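Putative TRAP PERIPLASMIC SOLUTE BINDING PROTEIN (Haemophilus influenzae, PDB 4PBQ) binds L-gulonate and probably delivers it, as the periplasmic solute receptor, to the membrane subunits of a TRAP transporter. Local coordinates at residues Val76-Arg80 with Lys133-Lys137; Glu85-Leu91 with Pro233-Ser239; Ile99-Trp103 with Ile123-Ile127; Glu114-Val118 with Ile323-Lys327; Leu139-Met143 with Tyr261-Trp266. One frame throughout, in Å; residues are numbered along the deposited sequence.

Contact 1: residues Val76-Arg80 with Lys133-Lys137; sequences VNGLR and KYGIK. With SO4 (sulfate ion), chain E.
The guanidinium of R80 meets Y134 and a sulfate ion at its edges. The sulfate sulfur lies in the guanidinium plane. NH2 of R80 reaches sulfate O1 at 2.8 Å with a nearly straight bond of 175°, and NH1 of R80 reaches O3. The third edge belongs to NE of R80, which donates to the backbone O of Y134 at 2.9 Å, on a lone pair in the carbonyl plane. In the crystal these three bonds set the rotation of the guanidinium. The sulfate probably comes from the crystallisation liquor. The Y134 ring stands 79° to the guanidinium, with R80 NH2 at its edge. K133 CG lies over the centre of one ring face, and the hydroxyl is bonded to D97. The bend of the R80 chain at chi3 (68°) turns NE back to the Y134 carbonyl. The I136 side chain crosses that of R80 at about a right angle, with CD1 of I136 3.8 Å from R80 CG. CG1 of I136 lies 3.9 Å from L79 CB. A water is hydrogen-bonded to both R80 O and G135 O. G135 has a positive phi, and its O lies 4.2 Å from R80 CA. The contact joins the end of helix 72-81 to the turn that enters strand 136-151. Strand 231-239 lies beside both, with Q237 touching L79 and I136.

Contact 2: residues Glu85-Leu91 with Pro233-Ser239; sequences EAGITGL and PGLLQIS. With 2UF (L-gulonate), chain D.
E85-L91 and P233-S239 pair as antiparallel strands, 86-89 against 231-239, in the central mixed sheet of this solute-binding fold. G87 with Q237 and T89 with L235 are the hydrogen-bonded pairs. Q237 N to G87 O and L235 N to T89 O are both 2.8 Å, and both run nearly along the C=O axis. T89 N to L235 O is longer, at 3.3 Å. Beyond the last pair, S239 N donates to E85 O from above the carbonyl plane.

On the face of A86, I88, L236 and I238, I88 CG1 packs on L236 CD1 at 3.9 Å. The other face carries a polar cross-link. Q237 NE2 donates to T89 OG1 at 2.9 Å, with the hydroxyl in the amide plane. The same NE2 also donates to L235 O, on the opposite face of that carbonyl from T89 N. Two protons of one amide are thus used, and its rotation is fixed. A water donates to Q237 OE1 and T89 OG1. T89 OG1 sits between its backbone N and carbonyl carbon (chi1 71°) and donates onward to G90 O.

Farther out, L91 CD2 meets L235 CD1 at 3.7 Å, and L91 CD1 lies against P233 CD. The loop after the strand, at G90 and L91, enters the L-gulonate pocket. E72 accepts from G90 N and also bonds the ligand. G90 CA lies 3.2 Å from ligand O2. That oxygen accepts from L91 N at 2.9 Å, N-H...O 158°.

Contact 3: residues Ile99-Trp103 with Ile123-Ile127; sequences IFGVW and IANKI
I127 plugs into the 3-10 segment I99-W103 from helix 122-129, in a buried helix-to-loop packing. The loop lies between strand 86-89 and helix 112-119. The tight part surrounds the tip of I127. Its CD1 lies 3.8 Å from I99 CG1, 3.9 Å from W103 CZ2 and 4.1 Å from V102 CG1. CG1 of I127 is anti to its carbonyl carbon (chi1 -69°), and the chain then runs extended into this group. I99 and I127 meet at a slant, while V102 and I127 cross at about a right angle.

W103 brings the far end of its six-membered ring to the helix. CH2 of W103 is 3.5 Å from A124 CA and 3.7 Å from A124 CB, and the backbone of I123 lies at the ring edge. V102 CG1 sits over the centre of one W103 face. The ring also meets Y141 edge-to-face, and the same Y141 bonds A124 O through its hydroxyl.

The other side of the helix faces solvent, with N125 and K126 exposed and taking no part. The contact is mostly apolar. F100 slides past I127, and its CE1 comes to 3.5 Å from I127 O, which lies in the plane of the phenyl ring.

Contact 4: residues Glu114-Val118 with Ile323-Lys327; sequences EAKKV and INEAK
A salt-bridge network of E114, K117 and K327 ties helix 112-119 to the C terminus of the chain. K117 NZ donates to the terminal carboxylate, at K327 OXT, at 2.8 Å. CG of K117 is anti to its backbone N (chi1 -174°), and the rest of its chain is extended. This carries CE past A326 O, at 3.5 Å. E114 lies obliquely across the K327 side chain, with its carboxylate alongside the methylenes. OE2 of E114 is 3.5 Å from K327 CE. Its ion pair with K327 NZ is long, at 3.9 Å, and a water bridges the two. A second water donates to E114 OE1 and K327 OXT, and so links two carboxylates of like charge, probably easing their repulsion.

The contact is helix-to-helix packing, with 316-326 as the last helix of the chain. Its apolar part is V118. V118 and I323 cross at about a right angle, with V118 CG1 4.0 Å from I323 CG2. CG2 of V118 lies 3.9 Å from K327 CG and also touches A326 CB. The polar ends have further partners. K327 NZ bonds L108 O and N324 OD1, the latter at 2.9 Å. E114 OE2 accepts from K110 N.

Contact 5: residues Leu139-Met143 with Tyr261-Trp266; sequences LAYGM and YQEKEW
W266, E265 and Q262 of helix 248-281 bond the backbone of Y141 and M143 on strand 136-151. Segments 139-143 and 261-266 run nearly parallel (10°, axes 7.6 Å apart). W266 NE1 donates to Y141 O at 2.9 Å, with the oxygen in the plane of the indole. E265 OE1 accepts a nearly straight bond from M143 N at 2.9 Å on its syn side, tilted 29° from the carboxylate plane. The other carboxylate oxygen, OE2, is 2.7 Å from M143 O. The E265 chain bends at chi2 (-88°), which turns both oxygens to M143. Q262 OE1 takes a weak bond from Y141 N, while its NE2 is bonded to E120. A water donates to L139 O and, weakly, to Q262 OE1.

The aromatic contact is made by M143, a selenomethionine. Its CB stands over the six-membered ring of W266 as a CH-pi contact, 3.5 Å from the centroid. SE sits obliquely to the same ring, a Met-aromatic contact. A140 CB adds apolar packing at the edge of the Y261 ring. L139 and A140 form a classic beta bulge opposite L236 of the neighbouring strand 231-239.

The 2.7 Å between E265 OE2 and M143 O is consistent with an acid that holds a proton. E265 would then both accept from and donate to one residue, serving both backbone polar atoms of M143.

Overall arrangement
From the N terminus, helix 72-81 opens contact 1, which closes at 133-137 where strand 136-151 starts. Contact 3 is nested within that loop. Contact 2 opens at 85-91, inside the same loop, but closes at 233-239, so contacts 1 and 2 cross; contact 3 is nested in contact 2 as well. Contact 4 opens on helix 112-119 and closes at the C terminus. It crosses contacts 1, 2 and 3 and encloses contact 5, which follows contact 1 along strand 136-151 and crosses contact 2. Strands 136-151 and 231-239 are sheet neighbours and join contacts 1, 2 and 5. W103 and I323 join contacts 3 and 4.

Contact 1: residues Val76-Arg80 with Lys133-Lys137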
# COMPACT_ATOMS: atom_id res chain seq x y z
N VAL A 76 -11.88 4.79 0.54
CA VAL A 76 -12.33 3.90 1.60
C VAL A 76 -13.78 4.21 2.00
O VAL A 76 -14.62 3.29 2.07
CB VAL A 76 -11.42 3.97 2.86
CG1 VAL A 76 -11.99 3.07 3.99
CG2 VAL A 76 -10.04 3.53 2.55
N ASN A 77 -14.09 5.47 2.27
CA ASN A 77 -15.45 5.83 2.69
C ASN A 77 -16.50 5.56 1.62
O ASN A 77 -17.63 5.15 1.93
CB ASN A 77 -15.46 7.27 3.15
CG ASN A 77 -14.77 7.41 4.50
OD1 ASN A 77 -14.84 6.50 5.32
ND2 ASN A 77 -14.09 8.51 4.71
N GLY A 78 -16.12 5.79 0.37
CA GLY A 78 -17.02 5.52 -0.74
C GLY A 78 -17.31 4.03 -0.90
O GLY A 78 -18.43 3.65 -1.23
N LEU A 79 -16.31 3.19 -0.66
CA LEU A 79 -16.53 1.73 -0.67
C LEU A 79 -17.52 1.36 0.43
O LEU A 79 -18.45 0.58 0.23
CB LEU A 79 -15.20 0.99 -0.46
CG LEU A 79 -14.24 1.02 -1.64
CD1 LEU A 79 -12.82 0.66 -1.19
CD2 LEU A 79 -14.71 0.06 -2.74
N ARG A 80 -17.35 1.96 1.60
CA ARG A 80 -18.22 1.60 2.70
C ARG A 80 -19.67 2.04 2.50
O ARG A 80 -20.59 1.31 2.87
CB ARG A 80 -17.67 2.15 4.01
CG ARG A 80 -16.27 1.67 4.36
CD ARG A 80 -15.86 2.19 5.73
NE ARG A 80 -16.67 1.57 6.76
CZ ARG A 80 -16.71 1.98 8.03
NH1 ARG A 80 -15.95 3.00 8.45
NH2 ARG A 80 -17.51 1.36 8.89
N LYS A 133 -17.63 -6.68 7.77
CA LYS A 133 -18.28 -6.04 8.91
C LYS A 133 -18.36 -4.52 8.75
O LYS A 133 -19.21 -3.85 9.35
CB LYS A 133 -17.50 -6.36 10.19
CG LYS A 133 -17.98 -5.67 11.43
CD LYS A 133 -17.21 -6.19 12.66
CE LYS A 133 -17.66 -5.52 13.96
NZ LYS A 133 -16.95 -6.12 15.14
N TYR A 134 -17.47 -3.97 7.94
CA TYR A 134 -17.39 -2.52 7.71
C TYR A 134 -17.81 -2.14 6.30
O TYR A 134 -17.53 -1.02 5.84
CB TYR A 134 -15.97 -2.04 8.00
CG TYR A 134 -15.54 -2.44 9.39
CD1 TYR A 134 -16.00 -1.75 10.50
CD2 TYR A 134 -14.72 -3.54 9.59
CE1 TYR A 134 -15.64 -2.14 11.78
CE2 TYR A 134 -14.36 -3.93 10.85
CZ TYR A 134 -14.82 -3.22 11.95
OH TYR A 134 -14.46 -3.60 13.24
N GLY A 135 -18.43 -3.07 5.59
CA GLY A 135 -19.05 -2.75 4.31
C GLY A 135 -18.18 -3.01 3.09
O GLY A 135 -18.51 -2.55 1.99
N ILE A 136 -17.11 -3.75 3.25
CA ILE A 136 -16.18 -3.92 2.14
C ILE A 136 -15.91 -5.39 1.89
O ILE A 136 -15.61 -6.14 2.83
CB ILE A 136 -14.86 -3.16 2.38
CG1 ILE A 136 -15.09 -1.65 2.41
CG2 ILE A 136 -13.83 -3.47 1.30
CD1 ILE A 136 -13.86 -0.81 2.80
N LYS A 137 -16.00 -5.80 0.62
CA LYS A 137 -15.57 -7.12 0.20
C LYS A 137 -14.18 -7.06 -0.41
O LYS A 137 -13.93 -6.36 -1.41
CB LYS A 137 -16.57 -7.70 -0.80
CG LYS A 137 -16.10 -8.96 -1.49
CD LYS A 137 -16.09 -10.17 -0.55
CE LYS A 137 -15.62 -11.40 -1.34
NZ LYS A 137 -15.75 -12.63 -0.52
S SO4 E . -17.46 3.44 12.01
O1 SO4 E . -17.65 2.06 11.60
O2 SO4 E . -18.77 4.07 12.17
O3 SO4 E . -16.69 4.20 11.02
O4 SO4 E . -16.72 3.46 13.27
O HOH W 1 -20.98 -1.22 1.69

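Contact 2: residues Glu85-Leu91 with Pro233-Ser239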
# COMPACT_ATOMS: atom_id res chain seq x y z
N GLU A 85 -18.13 2.09 -6.07
CA GLU A 85 -18.40 0.66 -6.09
C GLU A 85 -17.19 -0.28 -5.94
O GLU A 85 -17.34 -1.41 -5.46
CB GLU A 85 -19.19 0.31 -7.35
CG GLU A 85 -20.54 0.98 -7.41
CD GLU A 85 -20.54 2.39 -8.03
OE1 GLU A 85 -19.48 2.86 -8.48
OE2 GLU A 85 -21.62 3.02 -8.09
N ALA A 86 -16.03 0.17 -6.41
CA ALA A 86 -14.78 -0.62 -6.25
C ALA A 86 -13.59 0.29 -6.09
O ALA A 86 -13.66 1.50 -6.29
CB ALA A 86 -14.59 -1.57 -7.43
N GLY A 87 -12.46 -0.29 -5.69
CA GLY A 87 -11.29 0.53 -5.57
C GLY A 87 -10.08 -0.26 -5.19
O GLY A 87 -10.18 -1.44 -4.79
N ILE A 88 -8.93 0.40 -5.30
CA ILE A 88 -7.70 -0.09 -4.67
C ILE A 88 -7.23 0.95 -3.68
O ILE A 88 -7.11 2.11 -4.02
CB ILE A 88 -6.57 -0.38 -5.67
CG1 ILE A 88 -7.03 -1.43 -6.70
CG2 ILE A 88 -5.29 -0.83 -4.91
CD1 ILE A 88 -6.01 -1.82 -7.73
N THR A 89 -7.01 0.51 -2.45
CA THR A 89 -6.46 1.36 -1.40
C THR A 89 -5.40 0.56 -0.67
O THR A 89 -5.33 -0.65 -0.81
CB THR A 89 -7.50 1.83 -0.37
OG1 THR A 89 -7.94 0.75 0.47
CG2 THR A 89 -8.73 2.43 -1.05
N GLY A 90 -4.64 1.27 0.17
CA GLY A 90 -3.84 0.64 1.20
C GLY A 90 -4.68 0.37 2.43
O GLY A 90 -5.89 0.09 2.35
N LEU A 91 -4.05 0.46 3.60
CA LEU A 91 -4.65 -0.12 4.80
C LEU A 91 -5.27 0.93 5.73
O LEU A 91 -5.30 0.76 6.94
CB LEU A 91 -3.56 -0.89 5.59
CG LEU A 91 -2.71 -1.89 4.79
CD1 LEU A 91 -1.79 -2.72 5.69
CD2 LEU A 91 -3.60 -2.83 4.00
N PRO A 233 0.72 -3.34 0.87
CA PRO A 233 -0.14 -4.01 -0.11
C PRO A 233 -1.15 -3.03 -0.69
O PRO A 233 -1.49 -2.04 -0.04
CB PRO A 233 -0.90 -5.03 0.72
CG PRO A 233 -0.50 -4.83 2.11
CD PRO A 233 0.24 -3.56 2.24
N GLY A 234 -1.62 -3.32 -1.90
CA GLY A 234 -2.73 -2.61 -2.50
C GLY A 234 -3.93 -3.55 -2.57
O GLY A 234 -3.90 -4.58 -3.27
N LEU A 235 -4.99 -3.22 -1.83
CA LEU A 235 -6.15 -4.09 -1.70
C LEU A 235 -7.19 -3.77 -2.77
O LEU A 235 -7.68 -2.65 -2.84
CB LEU A 235 -6.79 -3.90 -0.31
CG LEU A 235 -6.16 -4.63 0.89
CD1 LEU A 235 -4.70 -4.56 0.92
CD2 LEU A 235 -6.79 -4.02 2.17
N LEU A 236 -7.53 -4.76 -3.58
CA LEU A 236 -8.61 -4.61 -4.56
C LEU A 236 -9.89 -5.00 -3.89
O LEU A 236 -10.04 -6.13 -3.42
CB LEU A 236 -8.38 -5.54 -5.74
CG LEU A 236 -9.47 -5.57 -6.79
CD1 LEU A 236 -9.70 -4.19 -7.40
CD2 LEU A 236 -9.04 -6.55 -7.88
N GLN A 237 -10.83 -4.05 -3.86
CA GLN A 237 -12.02 -4.16 -3.04
C GLN A 237 -13.27 -3.81 -3.83
O GLN A 237 -13.20 -3.02 -4.76
CB GLN A 237 -11.92 -3.15 -1.89
CG GLN A 237 -10.81 -3.44 -0.90
CD GLN A 237 -10.39 -2.20 -0.14
OE1 GLN A 237 -10.94 -1.88 0.93
NE2 GLN A 237 -9.47 -1.45 -0.72
N ILE A 238 -14.40 -4.37 -3.42
CA ILE A 238 -15.70 -3.99 -4.00
C ILE A 238 -16.62 -3.67 -2.81
O ILE A 238 -16.59 -4.34 -1.79
CB ILE A 238 -16.23 -5.10 -4.93
CG1 ILE A 238 -17.53 -4.69 -5.63
CG2 ILE A 238 -16.48 -6.36 -4.21
CD1 ILE A 238 -17.63 -5.35 -7.04
N SER A 239 -17.38 -2.60 -2.93
CA SER A 239 -18.37 -2.29 -1.92
C SER A 239 -19.31 -3.47 -1.69
O SER A 239 -19.80 -4.10 -2.63
CB SER A 239 -19.20 -1.09 -2.35
OG SER A 239 -20.26 -0.85 -1.44
O6A 2UF D . -0.38 8.02 0.90
C6 2UF D . 0.47 7.13 1.06
O6B 2UF D . 1.67 7.32 1.33
C5 2UF D . 0.00 5.67 0.86
O5 2UF D . 1.11 4.91 0.43
C4 2UF D . -0.56 5.09 2.17
O4 2UF D . -1.76 5.79 2.55
C3 2UF D . -0.84 3.58 1.99
O3 2UF D . -1.63 3.29 0.79
C2 2UF D . -1.57 3.00 3.21
O2 2UF D . -1.45 1.59 3.07
C1 2UF D . -0.88 3.39 4.55
O1 2UF D . -1.54 2.67 5.61
O HOH W 2 -10.07 0.12 2.51

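Contact 3: residues Ile99-Trp103 with Ile123-Ile127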
# COMPACT_ATOMS: atom_id res chain seq x y z
N ILE A 99 -6.74 -4.28 13.12
CA ILE A 99 -6.27 -5.55 12.57
C ILE A 99 -5.91 -5.40 11.09
O ILE A 99 -5.00 -6.07 10.58
CB ILE A 99 -7.27 -6.71 12.82
CG1 ILE A 99 -6.55 -8.04 12.59
CG2 ILE A 99 -8.51 -6.57 11.94
CD1 ILE A 99 -7.07 -9.18 13.41
N PHE A 100 -6.62 -4.53 10.39
CA PHE A 100 -6.40 -4.37 8.95
C PHE A 100 -5.04 -3.77 8.61
O PHE A 100 -4.58 -3.86 7.47
CB PHE A 100 -7.51 -3.52 8.31
CG PHE A 100 -8.88 -4.10 8.52
CD1 PHE A 100 -9.15 -5.42 8.17
CD2 PHE A 100 -9.88 -3.34 9.08
CE1 PHE A 100 -10.41 -5.97 8.38
CE2 PHE A 100 -11.14 -3.89 9.32
CZ PHE A 100 -11.40 -5.21 8.96
N GLY A 101 -4.39 -3.14 9.59
CA GLY A 101 -3.11 -2.51 9.33
C GLY A 101 -1.89 -3.39 9.58
O GLY A 101 -0.74 -2.94 9.39
N VAL A 102 -2.12 -4.64 9.99
CA VAL A 102 -1.04 -5.52 10.43
C VAL A 102 0.03 -5.74 9.35
O VAL A 102 1.20 -5.89 9.67
CB VAL A 102 -1.57 -6.87 10.95
CG1 VAL A 102 -2.23 -7.69 9.85
CG2 VAL A 102 -0.46 -7.67 11.62
N TRP A 103 -0.37 -5.74 8.07
CA TRP A 103 0.57 -6.08 6.99
C TRP A 103 1.68 -5.06 6.85
O TRP A 103 2.71 -5.39 6.29
CB TRP A 103 -0.15 -6.26 5.64
CG TRP A 103 -1.41 -7.02 5.80
CD1 TRP A 103 -2.69 -6.57 5.60
CD2 TRP A 103 -1.53 -8.38 6.24
NE1 TRP A 103 -3.59 -7.57 5.90
CE2 TRP A 103 -2.89 -8.69 6.29
CE3 TRP A 103 -0.60 -9.38 6.60
CZ2 TRP A 103 -3.35 -9.93 6.69
CZ3 TRP A 103 -1.08 -10.62 6.99
CH2 TRP A 103 -2.43 -10.88 7.04
N ILE A 123 -4.53 -16.94 7.07
CA ILE A 123 -4.69 -15.86 8.03
C ILE A 123 -5.00 -14.53 7.31
O ILE A 123 -5.84 -13.76 7.76
CB ILE A 123 -3.47 -15.72 9.00
CG1 ILE A 123 -3.70 -14.58 10.00
CG2 ILE A 123 -2.18 -15.48 8.24
CD1 ILE A 123 -4.96 -14.71 10.83
N ALA A 124 -4.36 -14.28 6.17
CA ALA A 124 -4.64 -13.07 5.38
C ALA A 124 -6.07 -13.11 4.82
O ALA A 124 -6.75 -12.10 4.75
CB ALA A 124 -3.63 -12.96 4.25
N ASN A 125 -6.51 -14.29 4.41
CA ASN A 125 -7.89 -14.45 3.93
C ASN A 125 -8.88 -14.15 5.04
O ASN A 125 -9.87 -13.43 4.86
CB ASN A 125 -8.11 -15.87 3.39
CG ASN A 125 -9.52 -16.09 2.87
OD1 ASN A 125 -9.80 -15.87 1.70
ND2 ASN A 125 -10.40 -16.53 3.75
N LYS A 126 -8.60 -14.69 6.22
CA LYS A 126 -9.51 -14.54 7.35
C LYS A 126 -9.62 -13.09 7.80
O LYS A 126 -10.71 -12.61 8.09
CB LYS A 126 -9.06 -15.44 8.50
CG LYS A 126 -9.89 -15.31 9.76
CD LYS A 126 -9.44 -16.32 10.82
CE LYS A 126 -10.06 -16.02 12.18
NZ LYS A 126 -9.43 -14.82 12.81
N ILE A 127 -8.49 -12.38 7.84
CA ILE A 127 -8.51 -10.97 8.20
C ILE A 127 -9.23 -10.19 7.10
O ILE A 127 -10.03 -9.30 7.39
CB ILE A 127 -7.09 -10.43 8.44
CG1 ILE A 127 -6.53 -11.07 9.73
CG2 ILE A 127 -7.11 -8.92 8.55
CD1 ILE A 127 -5.14 -10.59 10.12

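Contact 4: residues Glu114-Val118 with Ile323-Lys327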
# COMPACT_ATOMS: atom_id res chain seq x y z
N GLU A 114 8.08 -13.26 -0.07
CA GLU A 114 7.53 -13.64 1.24
C GLU A 114 6.24 -12.87 1.58
O GLU A 114 5.30 -13.43 2.14
CB GLU A 114 8.57 -13.45 2.35
CG GLU A 114 8.05 -13.78 3.76
CD GLU A 114 9.16 -13.88 4.77
OE1 GLU A 114 9.80 -14.96 4.82
OE2 GLU A 114 9.42 -12.88 5.48
N ALA A 115 6.20 -11.58 1.23
CA ALA A 115 4.99 -10.79 1.42
C ALA A 115 3.84 -11.44 0.66
O ALA A 115 2.73 -11.56 1.18
CB ALA A 115 5.20 -9.34 0.97
N LYS A 116 4.11 -11.88 -0.57
CA LYS A 116 3.07 -12.43 -1.42
C LYS A 116 2.59 -13.75 -0.80
O LYS A 116 1.40 -14.03 -0.73
CB LYS A 116 3.61 -12.66 -2.84
CG LYS A 116 2.61 -13.25 -3.82
CD LYS A 116 3.26 -13.40 -5.20
CE LYS A 116 2.29 -13.93 -6.25
NZ LYS A 116 2.04 -15.38 -6.09
N LYS A 117 3.54 -14.55 -0.33
CA LYS A 117 3.23 -15.85 0.24
C LYS A 117 2.33 -15.72 1.46
O LYS A 117 1.34 -16.45 1.58
CB LYS A 117 4.52 -16.59 0.61
CG LYS A 117 4.33 -18.01 1.08
CD LYS A 117 5.68 -18.63 1.47
CE LYS A 117 5.52 -20.11 1.81
NZ LYS A 117 6.84 -20.68 2.16
N VAL A 118 2.66 -14.79 2.35
CA VAL A 118 1.84 -14.59 3.53
C VAL A 118 0.46 -14.02 3.16
O VAL A 118 -0.54 -14.39 3.75
CB VAL A 118 2.51 -13.66 4.54
CG1 VAL A 118 1.54 -13.29 5.63
CG2 VAL A 118 3.76 -14.32 5.12
N ILE A 323 1.31 -15.47 10.98
CA ILE A 323 2.01 -14.85 9.86
C ILE A 323 3.40 -15.50 9.70
O ILE A 323 3.80 -15.88 8.60
CB ILE A 323 2.13 -13.33 10.08
CG1 ILE A 323 0.77 -12.67 9.81
CG2 ILE A 323 3.21 -12.75 9.18
CD1 ILE A 323 0.69 -11.20 10.19
N ASN A 324 4.10 -15.66 10.81
CA ASN A 324 5.40 -16.33 10.78
C ASN A 324 5.29 -17.79 10.33
O ASN A 324 6.12 -18.26 9.57
CB ASN A 324 6.09 -16.20 12.14
CG ASN A 324 6.67 -14.82 12.37
OD1 ASN A 324 7.00 -14.11 11.41
ND2 ASN A 324 6.80 -14.41 13.62
N GLU A 325 4.25 -18.49 10.77
CA GLU A 325 4.04 -19.87 10.34
C GLU A 325 3.76 -20.00 8.83
O GLU A 325 4.05 -21.03 8.23
CB GLU A 325 2.91 -20.49 11.16
CG GLU A 325 3.31 -20.65 12.63
CD GLU A 325 2.16 -21.04 13.55
OE1 GLU A 325 0.98 -20.87 13.17
OE2 GLU A 325 2.46 -21.51 14.68
N ALA A 326 3.20 -18.95 8.22
CA ALA A 326 2.90 -18.96 6.79
C ALA A 326 4.12 -18.64 5.92
O ALA A 326 4.08 -18.85 4.70
CB ALA A 326 1.78 -17.97 6.48
N LYS A 327 5.19 -18.13 6.52
CA LYS A 327 6.40 -17.83 5.76
C LYS A 327 7.07 -19.09 5.24
O LYS A 327 6.93 -20.19 5.82
CB LYS A 327 7.39 -17.03 6.62
CG LYS A 327 6.90 -15.63 6.97
CD LYS A 327 7.84 -14.93 7.92
CE LYS A 327 7.34 -13.50 8.25
NZ LYS A 327 8.22 -12.78 9.16
OXT LYS A 327 7.82 -19.01 4.25
O HOH W 3 9.18 -17.11 3.13
O HOH W 4 10.73 -12.59 7.67
O HOH W 5 8.51 -22.30 4.58

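Contact 5: residues Leu139-Met143 with Tyr261-Trp266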
# COMPACT_ATOMS: atom_id res chain seq x y z
N LEU A 139 -11.29 -8.52 -2.64
CA LEU A 139 -11.13 -9.44 -3.77
C LEU A 139 -9.70 -9.90 -4.00
O LEU A 139 -9.49 -11.01 -4.49
CB LEU A 139 -11.66 -8.81 -5.06
CG LEU A 139 -13.17 -8.52 -5.08
CD1 LEU A 139 -13.55 -7.81 -6.38
CD2 LEU A 139 -13.93 -9.83 -4.88
N ALA A 140 -8.71 -9.06 -3.67
CA ALA A 140 -7.31 -9.43 -3.88
C ALA A 140 -6.34 -8.59 -3.07
O ALA A 140 -6.55 -7.39 -2.89
CB ALA A 140 -6.96 -9.31 -5.36
N TYR A 141 -5.27 -9.22 -2.61
CA TYR A 141 -4.10 -8.51 -2.12
C TYR A 141 -3.06 -8.39 -3.23
O TYR A 141 -2.46 -9.41 -3.66
CB TYR A 141 -3.45 -9.32 -1.00
CG TYR A 141 -4.18 -9.34 0.32
CD1 TYR A 141 -4.11 -8.26 1.21
CD2 TYR A 141 -4.90 -10.46 0.70
CE1 TYR A 141 -4.77 -8.31 2.43
CE2 TYR A 141 -5.54 -10.53 1.93
CZ TYR A 141 -5.46 -9.46 2.79
OH TYR A 141 -6.11 -9.51 4.00
N GLY A 142 -2.85 -7.17 -3.69
CA GLY A 142 -1.80 -6.86 -4.64
C GLY A 142 -0.65 -6.14 -3.97
O GLY A 142 -0.67 -5.89 -2.76
N MSE A 143 0.32 -5.74 -4.77
CA MSE A 143 1.56 -5.15 -4.28
C MSE A 143 1.71 -3.69 -4.69
O MSE A 143 1.58 -3.32 -5.86
CB MSE A 143 2.75 -5.98 -4.79
CG MSE A 143 4.10 -5.32 -4.65
SE MSE A 143 5.60 -6.37 -5.31
CE MSE A 143 6.79 -4.94 -5.77
N TYR A 261 -5.94 -10.96 -12.00
CA TYR A 261 -5.37 -9.65 -11.66
C TYR A 261 -4.22 -9.82 -10.66
O TYR A 261 -3.13 -9.28 -10.86
CB TYR A 261 -6.44 -8.71 -11.10
CG TYR A 261 -5.81 -7.53 -10.39
CD1 TYR A 261 -5.43 -6.40 -11.11
CD2 TYR A 261 -5.55 -7.55 -9.03
CE1 TYR A 261 -4.85 -5.32 -10.49
CE2 TYR A 261 -4.94 -6.48 -8.41
CZ TYR A 261 -4.59 -5.36 -9.16
OH TYR A 261 -3.97 -4.27 -8.58
N GLN A 262 -4.46 -10.60 -9.61
CA GLN A 262 -3.49 -10.70 -8.51
C GLN A 262 -2.19 -11.34 -9.01
O GLN A 262 -1.10 -10.84 -8.73
CB GLN A 262 -4.08 -11.49 -7.34
CG GLN A 262 -3.12 -11.63 -6.18
CD GLN A 262 -3.79 -12.17 -4.95
OE1 GLN A 262 -4.92 -11.79 -4.61
NE2 GLN A 262 -3.10 -13.06 -4.27
N GLU A 263 -2.30 -12.46 -9.73
CA GLU A 263 -1.11 -13.14 -10.23
C GLU A 263 -0.33 -12.21 -11.15
O GLU A 263 0.88 -12.10 -11.04
CB GLU A 263 -1.50 -14.41 -11.02
CG GLU A 263 -0.35 -14.99 -11.84
CD GLU A 263 -0.82 -15.94 -12.95
OE1 GLU A 263 -2.02 -16.33 -12.95
OE2 GLU A 263 0.00 -16.28 -13.84
N LYS A 264 -1.04 -11.56 -12.07
CA LYS A 264 -0.38 -10.74 -13.07
C LYS A 264 0.20 -9.46 -12.47
O LYS A 264 1.27 -8.98 -12.91
CB LYS A 264 -1.35 -10.39 -14.21
CG LYS A 264 -1.77 -11.63 -15.01
CD LYS A 264 -0.62 -12.19 -15.82
CE LYS A 264 -1.12 -13.17 -16.86
NZ LYS A 264 -0.26 -14.37 -16.95
N GLU A 265 -0.50 -8.90 -11.48
CA GLU A 265 -0.05 -7.66 -10.86
C GLU A 265 1.22 -7.87 -10.02
O GLU A 265 2.12 -7.06 -10.07
CB GLU A 265 -1.12 -7.01 -9.99
CG GLU A 265 -0.81 -5.53 -9.64
CD GLU A 265 0.02 -5.34 -8.38
OE1 GLU A 265 0.12 -6.31 -7.61
OE2 GLU A 265 0.56 -4.22 -8.17
N TRP A 266 1.27 -8.95 -9.25
CA TRP A 266 2.50 -9.28 -8.50
C TRP A 266 3.68 -9.42 -9.46
O TRP A 266 4.71 -8.82 -9.26
CB TRP A 266 2.35 -10.54 -7.66
CG TRP A 266 1.71 -10.26 -6.34
CD1 TRP A 266 0.37 -10.33 -6.04
CD2 TRP A 266 2.37 -9.81 -5.12
NE1 TRP A 266 0.16 -9.95 -4.72
CE2 TRP A 266 1.36 -9.65 -4.14
CE3 TRP A 266 3.71 -9.55 -4.77
CZ2 TRP A 266 1.64 -9.22 -2.84
CZ3 TRP A 266 3.98 -9.13 -3.48
CH2 TRP A 266 2.95 -8.98 -2.53
O HOH W 6 -7.82 -13.00 -5.72